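Long-range contacts in heme peroxidase (PDB 2GVK), which probably uses hydrogen peroxide and a heme cofactor to oxidise dyes and other substrates, as a member of the dye-decolorizing peroxidase family: residues 152-156 / 195-200; 232-238 / 275-280. All coordinates share one frame; numbering follows the deposited sequence. Where two conformers were deposited one is given.

Contact 1: residues 152-156 / 195-200; sequences AIIGF and HDMVAW
The methyl CG2 of I154 lies between two flat groups, over one face of the H195 imidazole and one face of the W200 indole. It sits 4.2 Å from the H195 ring centroid, nearly on the ring normal (8° off), and 4.1 Å from the centroid of the W200 five-membered ring: two CH-pi contacts made by one methyl. At the indole's edge, near its plane, stands F156, its CE1 3.7 Å from W200 CZ2, while F295 meets the W200 ring edge-to-face. The first segment is a type I beta turn, A152 to G155, and G155 opens the sequence GFVDG, which matches the GxxDG motif of dye-decolorizing peroxidases. In the second segment, strand 186-195 passes into helix 197-201, with D196 as N-cap: its OD1 accepts from A199 N, 3.1 Å away, and is met from above the carboxylate plane. I154 holds CG2 anti to its carbonyl carbon (chi1 52°), which swings this methyl over the indole, while CB, placed by the backbone, lies above the same face nearer its rim. Beside it, I153 CG2 reaches H195 CD2 at 3.4 Å, while the imidazole NE2 is bonded to T261 on strand 258-267. One hydrogen bond joins the turn to the helix: W200 NE1 donates its N-H to I154 O over 3.0 Å, in the carbonyl plane on a lone pair but somewhat bent (145°).

Contact 2: residues 232-238 / 275-280; sequences HNAVTNI and RMLENM. With EDO (1,2-ethanediol), chain H.
V235 and T236 lie against helix 270-281, their CA atoms 5.7 Å from that of N279 and 5.1 Å from that of M276 respectively, a close approach of the two backbones. The contact belongs to the C-terminal part of the dimeric alpha+beta barrel (ferredoxin-like) fold: helix 232-235 and the loop after it rest on helix 270-281, whose L277 packs on strand 186-195. A single direct hydrogen bond crosses the contact. N279 ND2 donates to V235 O over 3.1 Å, the acceptor lying in the amide plane and the amide in the carbonyl plane, with an N-H...O angle of 157°. The same ND2 also donates to a water that in turn donates to I238 O, and these two bonds hold the amide in its rotation. I238 crosses N279 and R275 at about right angles; its CG2 lies 3.7 Å from M276 CA, and its CD1 rests on the aliphatic part of R275. T236 directs its methyl CG2, anti to the carbonyl carbon, at M280, 3.7 Å from its CG, while V235 CG2 packs beside the same CG atom. With chi1 at 60°, T236 OG1 folds back to donate to H232 O at 2.7 Å; T236 N reaches that oxygen from the opposite face of the carbonyl plane, so two donors grip it. H232 ND1 is hydrogen-bonded to D290 OD2, consistent with H232 being the proximal heme histidine, which pairs with an aspartate in this family. At its other nitrogen lies a 1,2-ethanediol, probably from the crystallisation liquor: H232 NE2 and EDO O2 are 3.3 Å apart, a weak hydrogen bond.

In the fold
Both contacts lie in the C-terminal half of the chain. Their centres are about 19 Å apart and their nearest atoms about 7 Å, without touching. Helix 205-212 bridges them: I154 and W200 of contact 1 pack on I212 and V211, while in contact 2 H232 and N233 bond to the backbone of these two residues. No heme is present in the model. D158, beside A152 of contact 1, and R246, beside T236 and M276 of contact 2, match the family's distal aspartate and arginine, consistent with both contacts bordering the heme pocket. Contact 1 also reaches the subunit interface, where I153 packs on F122 of a second subunit.

Contact 1: residues 152-156 / 195-200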
ATOM      1  N   ALA A 152     -19.313  13.218   5.276  1.00 13.63           N
ATOM      2  CA  ALA A 152     -19.338  14.570   5.729  1.00 13.66           C
ATOM      3  C   ALA A 152     -19.238  14.556   7.266  1.00 13.33           C
ATOM      4  O   ALA A 152     -19.425  13.519   7.901  1.00 13.54           O
ATOM      5  CB  ALA A 152     -20.613  15.270   5.277  1.00 13.66           C
ATOM      6  N   ILE A 153     -18.955  15.692   7.841  1.00 13.35           N
ATOM      7  CA  ILE A 153     -18.670  15.763   9.258  1.00 13.64           C
ATOM      8  C   ILE A 153     -19.936  15.441  10.109  1.00 14.05           C
ATOM      9  O   ILE A 153     -19.831  15.085  11.288  1.00 14.36           O
ATOM     10  CB  ILE A 153     -18.075  17.147   9.606  1.00 13.65           C
ATOM     11  CG1 ILE A 153     -17.244  17.085  10.904  1.00 14.53           C
ATOM     12  CG2 ILE A 153     -19.160  18.199   9.673  1.00 15.15           C
ATOM     13  CD1 ILE A 153     -16.355  18.283  11.088  1.00 14.41           C
ATOM     14  N   ILE A 154     -21.110  15.520   9.478  1.00 13.98           N
ATOM     15  CA  ILE A 154     -22.389  15.127  10.122  1.00 14.15           C
ATOM     16  C   ILE A 154     -22.618  13.586  10.106  1.00 14.30           C
ATOM     17  O   ILE A 154     -23.662  13.108  10.532  1.00 14.81           O
ATOM     18  CB  ILE A 154     -23.589  15.824   9.450  1.00 14.59           C
ATOM     19  CG1 ILE A 154     -23.533  15.593   7.925  1.00 17.19           C
ATOM     20  CG2 ILE A 154     -23.575  17.274   9.778  1.00 14.96           C
ATOM     21  CD1 ILE A 154     -24.822  15.673   7.263  1.00 21.75           C
ATOM     22  N   GLY A 155     -21.657  12.837   9.569  1.00 13.87           N
ATOM     23  CA  GLY A 155     -21.642  11.374   9.701  1.00 13.83           C
ATOM     24  C   GLY A 155     -22.357  10.619   8.627  1.00 13.71           C
ATOM     25  O   GLY A 155     -22.646   9.443   8.786  1.00 14.32           O
ATOM     26  N   PHE A 156     -22.690  11.312   7.545  1.00 13.20           N
ATOM     27  CA  PHE A 156     -23.316  10.717   6.392  1.00 13.41           C
ATOM     28  C   PHE A 156     -22.354  10.807   5.235  1.00 13.89           C
ATOM     29  O   PHE A 156     -21.714  11.808   5.042  1.00 14.34           O
ATOM     30  CB  PHE A 156     -24.594  11.481   6.024  1.00 13.16           C
ATOM     31  CG  PHE A 156     -25.782  11.091   6.826  1.00 12.33           C
ATOM     32  CD1 PHE A 156     -25.919  11.508   8.150  1.00 12.02           C
ATOM     33  CD2 PHE A 156     -26.791  10.331   6.268  1.00 12.37           C
ATOM     34  CE1 PHE A 156     -27.033  11.167   8.882  1.00 10.57           C
ATOM     35  CE2 PHE A 156     -27.910  10.005   6.998  1.00 12.24           C
ATOM     36  CZ  PHE A 156     -28.014  10.392   8.317  1.00 11.81           C
ATOM     37  N   HIS A 195     -21.608  24.019  11.750  1.00 12.52           N
ATOM     38  CA  HIS A 195     -22.698  23.157  12.200  1.00 12.85           C
ATOM     39  C   HIS A 195     -23.011  23.324  13.648  1.00 13.35           C
ATOM     40  O   HIS A 195     -22.123  23.644  14.467  1.00 13.96           O
ATOM     41  CB  HIS A 195     -22.354  21.702  11.942  1.00 12.86           C
ATOM     42  CG  HIS A 195     -22.203  21.377  10.510  1.00 14.20           C
ATOM     43  ND1 HIS A 195     -23.251  21.466   9.612  1.00 14.56           N
ATOM     44  CD2 HIS A 195     -21.115  21.014   9.787  1.00 15.12           C
ATOM     45  CE1 HIS A 195     -22.819  21.135   8.411  1.00 14.33           C
ATOM     46  NE2 HIS A 195     -21.526  20.875   8.486  1.00 15.09           N
ATOM     47  N   ASP A 196     -24.296  23.137  13.976  1.00 12.75           N
ATOM     48  CA  ASP A 196     -24.752  23.001  15.353  1.00 12.86           C
ATOM     49  C   ASP A 196     -24.741  21.514  15.653  1.00 13.05           C
ATOM     50  O   ASP A 196     -25.742  20.820  15.494  1.00 12.77           O
ATOM     51  CB  ASP A 196     -26.156  23.583  15.495  1.00 12.86           C
ATOM     52  CG  ASP A 196     -26.654  23.595  16.937  1.00 15.71           C
ATOM     53  OD1 ASP A 196     -26.043  22.915  17.812  1.00 14.73           O
ATOM     54  OD2 ASP A 196     -27.700  24.262  17.190  1.00 17.99           O
HETATM   55  N   MSE A 197     -23.567  21.016  16.034  1.00 13.55           N
HETATM   56  CA  MSE A 197     -23.379  19.565  16.250  0.50 13.90           C
HETATM   57  C   MSE A 197     -24.120  19.044  17.452  1.00 13.97           C
HETATM   58  O   MSE A 197     -24.540  17.910  17.468  1.00 14.08           O
HETATM   59  CB  MSE A 197     -21.898  19.230  16.379  0.50 14.28           C
HETATM   60  CG  MSE A 197     -21.147  19.464  15.153  0.50 14.22           C
HETATM   61 SE   MSE A 197     -21.841  18.441  13.627  0.35 19.78          SE
HETATM   62  CE  MSE A 197     -20.939  16.757  13.964  0.50 20.20           C
ATOM     63  N   VAL A 198     -24.318  19.877  18.452  1.00 13.96           N
ATOM     64  CA  VAL A 198     -25.050  19.445  19.622  1.00 14.20           C
ATOM     65  C   VAL A 198     -26.510  19.150  19.256  1.00 14.23           C
ATOM     66  O   VAL A 198     -27.025  18.079  19.555  1.00 14.52           O
ATOM     67  CB  VAL A 198     -24.963  20.490  20.760  1.00 14.24           C
ATOM     68  CG1 VAL A 198     -25.901  20.136  21.868  1.00 16.13           C
ATOM     69  CG2 VAL A 198     -23.525  20.576  21.269  1.00 16.46           C
ATOM     70  N   ALA A 199     -27.128  20.047  18.502  1.00 14.05           N
ATOM     71  CA  ALA A 199     -28.500  19.836  18.060  1.00 13.96           C
ATOM     72  C   ALA A 199     -28.596  18.636  17.102  1.00 13.66           C
ATOM     73  O   ALA A 199     -29.544  17.864  17.167  1.00 14.00           O
ATOM     74  CB  ALA A 199     -29.014  21.052  17.407  1.00 14.12           C
ATOM     75  N   TRP A 200     -27.623  18.515  16.192  1.00 13.37           N
ATOM     76  CA  TRP A 200     -27.605  17.419  15.221  1.00 13.21           C
ATOM     77  C   TRP A 200     -27.503  16.070  15.908  1.00 13.71           C
ATOM     78  O   TRP A 200     -28.237  15.141  15.583  1.00 13.70           O
ATOM     79  CB  TRP A 200     -26.438  17.596  14.259  1.00 12.88           C
ATOM     80  CG  TRP A 200     -26.291  16.503  13.272  1.00 12.13           C
ATOM     81  CD1 TRP A 200     -25.295  15.586  13.218  1.00 11.70           C
ATOM     82  CD2 TRP A 200     -27.176  16.205  12.169  1.00 11.26           C
ATOM     83  NE1 TRP A 200     -25.504  14.723  12.183  1.00 13.29           N
ATOM     84  CE2 TRP A 200     -26.638  15.098  11.501  1.00 11.85           C
ATOM     85  CE3 TRP A 200     -28.374  16.769  11.697  1.00 13.18           C
ATOM     86  CZ2 TRP A 200     -27.237  14.548  10.356  1.00 11.60           C
ATOM     87  CZ3 TRP A 200     -28.969  16.218  10.560  1.00 11.75           C
ATOM     88  CH2 TRP A 200     -28.411  15.110   9.921  1.00 12.70           C
TER

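Contact 2: residues 232-238 / 275-280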
ATOM      1  N   HIS A 232     -32.166  17.284   2.211  1.00 12.48           N
ATOM      2  CA  HIS A 232     -31.037  17.912   1.538  1.00 13.07           C
ATOM      3  C   HIS A 232     -30.855  17.398   0.117  1.00 14.32           C
ATOM      4  O   HIS A 232     -30.619  18.174  -0.798  1.00 14.57           O
ATOM      5  CB  HIS A 232     -29.762  17.675   2.340  1.00 12.97           C
ATOM      6  CG  HIS A 232     -28.547  18.270   1.722  1.00 13.11           C
ATOM      7  ND1 HIS A 232     -28.363  19.631   1.603  1.00 16.88           N
ATOM      8  CD2 HIS A 232     -27.415  17.693   1.245  1.00 17.43           C
ATOM      9  CE1 HIS A 232     -27.188  19.864   1.049  1.00 19.17           C
ATOM     10  NE2 HIS A 232     -26.598  18.703   0.817  1.00 17.85           N
ATOM     11  N   ASN A 233     -30.950  16.096  -0.071  1.00 15.55           N
ATOM     12  CA  ASN A 233     -30.728  15.538  -1.401  1.00 16.85           C
ATOM     13  C   ASN A 233     -31.950  15.692  -2.312  1.00 17.28           C
ATOM     14  O   ASN A 233     -31.836  15.571  -3.509  1.00 18.08           O
ATOM     15  CB  ASN A 233     -30.292  14.110  -1.327  1.00 17.28           C
ATOM     16  CG  ASN A 233     -31.399  13.185  -1.239  1.00 21.02           C
ATOM     17  OD1 ASN A 233     -32.442  13.494  -0.672  1.00 24.15           O
ATOM     18  ND2 ASN A 233     -31.224  12.010  -1.825  1.00 27.63           N
ATOM     19  N   ALA A 234     -33.114  15.980  -1.737  1.00 17.00           N
ATOM     20  CA  ALA A 234     -34.268  16.304  -2.542  1.00 17.00           C
ATOM     21  C   ALA A 234     -34.141  17.724  -3.107  1.00 17.09           C
ATOM     22  O   ALA A 234     -34.357  17.944  -4.298  1.00 17.08           O
ATOM     23  CB  ALA A 234     -35.541  16.168  -1.738  1.00 16.85           C
ATOM     24  N   VAL A 235     -33.815  18.690  -2.250  1.00 17.05           N
ATOM     25  CA  VAL A 235     -33.822  20.084  -2.677  1.00 17.62           C
ATOM     26  C   VAL A 235     -32.605  20.458  -3.516  1.00 18.40           C
ATOM     27  O   VAL A 235     -32.693  21.349  -4.328  1.00 18.22           O
ATOM     28  CB  VAL A 235     -33.949  21.098  -1.466  1.00 17.43           C
ATOM     29  CG1 VAL A 235     -35.170  20.740  -0.574  1.00 17.09           C
ATOM     30  CG2 VAL A 235     -32.692  21.146  -0.666  1.00 18.08           C
ATOM     31  N   THR A 236     -31.479  19.774  -3.317  1.00 19.88           N
ATOM     32  CA  THR A 236     -30.197  20.152  -4.023  1.00 21.43           C
ATOM     33  C   THR A 236     -30.014  19.451  -5.371  1.00 23.05           C
ATOM     34  O   THR A 236     -29.117  19.805  -6.141  1.00 23.83           O
ATOM     35  CB  THR A 236     -28.946  19.887  -3.183  1.00 21.48           C
ATOM     36  OG1 THR A 236     -28.862  18.485  -2.848  1.00 21.36           O
ATOM     37  CG2 THR A 236     -28.950  20.726  -1.923  1.00 22.33           C
ATOM     38  N   ASN A 237     -30.790  18.413  -5.608  1.00 23.69           N
ATOM     39  CA  ASN A 237     -30.818  17.755  -6.902  1.00 24.31           C
ATOM     40  C   ASN A 237     -31.923  18.394  -7.663  1.00 24.61           C
ATOM     41  O   ASN A 237     -33.064  18.061  -7.475  1.00 24.88           O
ATOM     42  N   ILE A 238     -31.582  19.379  -8.502  1.00 24.70           N
ATOM     43  CA  ILE A 238     -32.600  20.271  -9.060  1.00 24.78           C
ATOM     44  C   ILE A 238     -33.343  19.666 -10.201  1.00 25.10           C
ATOM     45  O   ILE A 238     -34.406  20.130 -10.538  1.00 25.75           O
ATOM     46  CB  ILE A 238     -32.017  21.639  -9.489  1.00 24.59           C
ATOM     47  CG1 ILE A 238     -31.041  21.483 -10.646  1.00 22.80           C
ATOM     48  CG2 ILE A 238     -31.340  22.306  -8.302  1.00 24.34           C
ATOM     49  CD1 ILE A 238     -30.576  22.816 -11.208  1.00 22.52           C
ATOM     50  N   ARG A 275     -29.416  27.878  -8.836  1.00 11.84           N
ATOM     51  CA  ARG A 275     -30.750  27.302  -8.679  1.00 11.97           C
ATOM     52  C   ARG A 275     -30.819  26.375  -7.464  1.00 11.99           C
ATOM     53  O   ARG A 275     -31.808  26.367  -6.729  1.00 11.83           O
ATOM     54  CB  ARG A 275     -31.174  26.554  -9.944  1.00 11.88           C
ATOM     55  CG  ARG A 275     -32.489  25.794  -9.809  1.00 14.75           C
ATOM     56  CD  ARG A 275     -33.379  25.856 -11.045  1.00 17.87           C
ATOM     57  NE  ARG A 275     -33.653  27.226 -11.462  1.00 16.37           N
ATOM     58  CZ  ARG A 275     -34.497  27.551 -12.433  1.00 15.32           C
ATOM     59  NH1 ARG A 275     -35.149  26.604 -13.093  1.00 15.56           N
ATOM     60  NH2 ARG A 275     -34.690  28.825 -12.752  1.00 14.85           N
HETATM   61  N   MSE A 276     -29.756  25.599  -7.264  1.00 12.02           N
HETATM   62  CA  MSE A 276     -29.610  24.740  -6.089  0.70 12.13           C
HETATM   63  C   MSE A 276     -29.684  25.590  -4.814  1.00 12.07           C
HETATM   64  O   MSE A 276     -30.411  25.273  -3.879  1.00 12.07           O
HETATM   65  CB  MSE A 276     -28.272  23.996  -6.160  0.70 12.29           C
HETATM   66  CG  MSE A 276     -28.001  23.074  -5.009  0.70 13.83           C
HETATM   67 SE   MSE A 276     -26.133  22.513  -4.958  0.40 19.14          SE
HETATM   68  CE  MSE A 276     -25.364  24.164  -4.175  0.70 17.39           C
ATOM     69  N   LEU A 277     -28.927  26.688  -4.800  1.00 11.94           N
ATOM     70  CA  LEU A 277     -28.925  27.587  -3.662  1.00 12.04           C
ATOM     71  C   LEU A 277     -30.305  28.204  -3.424  1.00 12.17           C
ATOM     72  O   LEU A 277     -30.717  28.372  -2.277  1.00 12.50           O
ATOM     73  CB  LEU A 277     -27.885  28.688  -3.846  1.00 11.95           C
ATOM     74  CG  LEU A 277     -26.430  28.240  -3.806  1.00 11.32           C
ATOM     75  CD1 LEU A 277     -25.529  29.347  -4.322  1.00 10.89           C
ATOM     76  CD2 LEU A 277     -26.020  27.838  -2.413  1.00 13.54           C
ATOM     77  N   GLU A 278     -30.990  28.589  -4.497  1.00 12.42           N
ATOM     78  CA  GLU A 278     -32.381  29.099  -4.358  1.00 12.92           C
ATOM     79  C   GLU A 278     -33.269  28.030  -3.696  1.00 12.87           C
ATOM     80  O   GLU A 278     -34.017  28.326  -2.750  1.00 13.10           O
ATOM     81  CB  GLU A 278     -32.952  29.483  -5.698  1.00 13.44           C
ATOM     82  CG  GLU A 278     -32.363  30.754  -6.297  1.00 17.90           C
ATOM     83  CD  GLU A 278     -32.876  31.020  -7.727  1.00 26.62           C
ATOM     84  OE1 GLU A 278     -33.703  30.216  -8.235  1.00 31.26           O
ATOM     85  OE2 GLU A 278     -32.432  32.020  -8.351  1.00 32.49           O
ATOM     86  N   ASN A 279     -33.185  26.792  -4.188  1.00 12.77           N
ATOM     87  CA  ASN A 279     -33.963  25.697  -3.618  1.00 12.93           C
ATOM     88  C   ASN A 279     -33.676  25.516  -2.120  1.00 13.00           C
ATOM     89  O   ASN A 279     -34.563  25.163  -1.352  1.00 13.04           O
ATOM     90  CB  ASN A 279     -33.675  24.379  -4.348  1.00 12.90           C
ATOM     91  CG  ASN A 279     -34.381  24.275  -5.688  1.00 13.76           C
ATOM     92  OD1 ASN A 279     -34.978  25.236  -6.178  1.00 11.86           O
ATOM     93  ND2 ASN A 279     -34.301  23.105  -6.293  1.00 16.36           N
HETATM   94  N   MSE A 280     -32.417  25.691  -1.729  1.00 12.91           N
HETATM   95  CA  MSE A 280     -32.016  25.489  -0.340  1.00 12.92           C
HETATM   96  C   MSE A 280     -32.469  26.611   0.560  1.00 12.93           C
HETATM   97  O   MSE A 280     -33.075  26.367   1.627  1.00 12.78           O
HETATM   98  CB  MSE A 280     -30.499  25.371  -0.237  1.00 13.23           C
HETATM   99  CG  MSE A 280     -29.941  24.115  -0.839  1.00 13.36           C
HETATM  100 SE   MSE A 280     -28.004  24.206  -0.913  0.70 22.89          SE
HETATM  101  CE  MSE A 280     -27.646  24.266   1.087  1.00 18.37           C
TER
HETATM  102  C1  EDO H 323     -24.816  22.257  -1.184  1.00 38.43           C
HETATM  103  O1  EDO H 323     -24.498  23.644  -0.866  1.00 41.46           O
HETATM  104  C2  EDO H 323     -24.127  21.288  -0.193  1.00 36.19           C
HETATM  105  O2  EDO H 323     -23.961  19.959  -0.810  1.00 31.34           O
HETATM  106  O   HOH W   1     -35.606  22.293  -8.859  1.00 29.86           O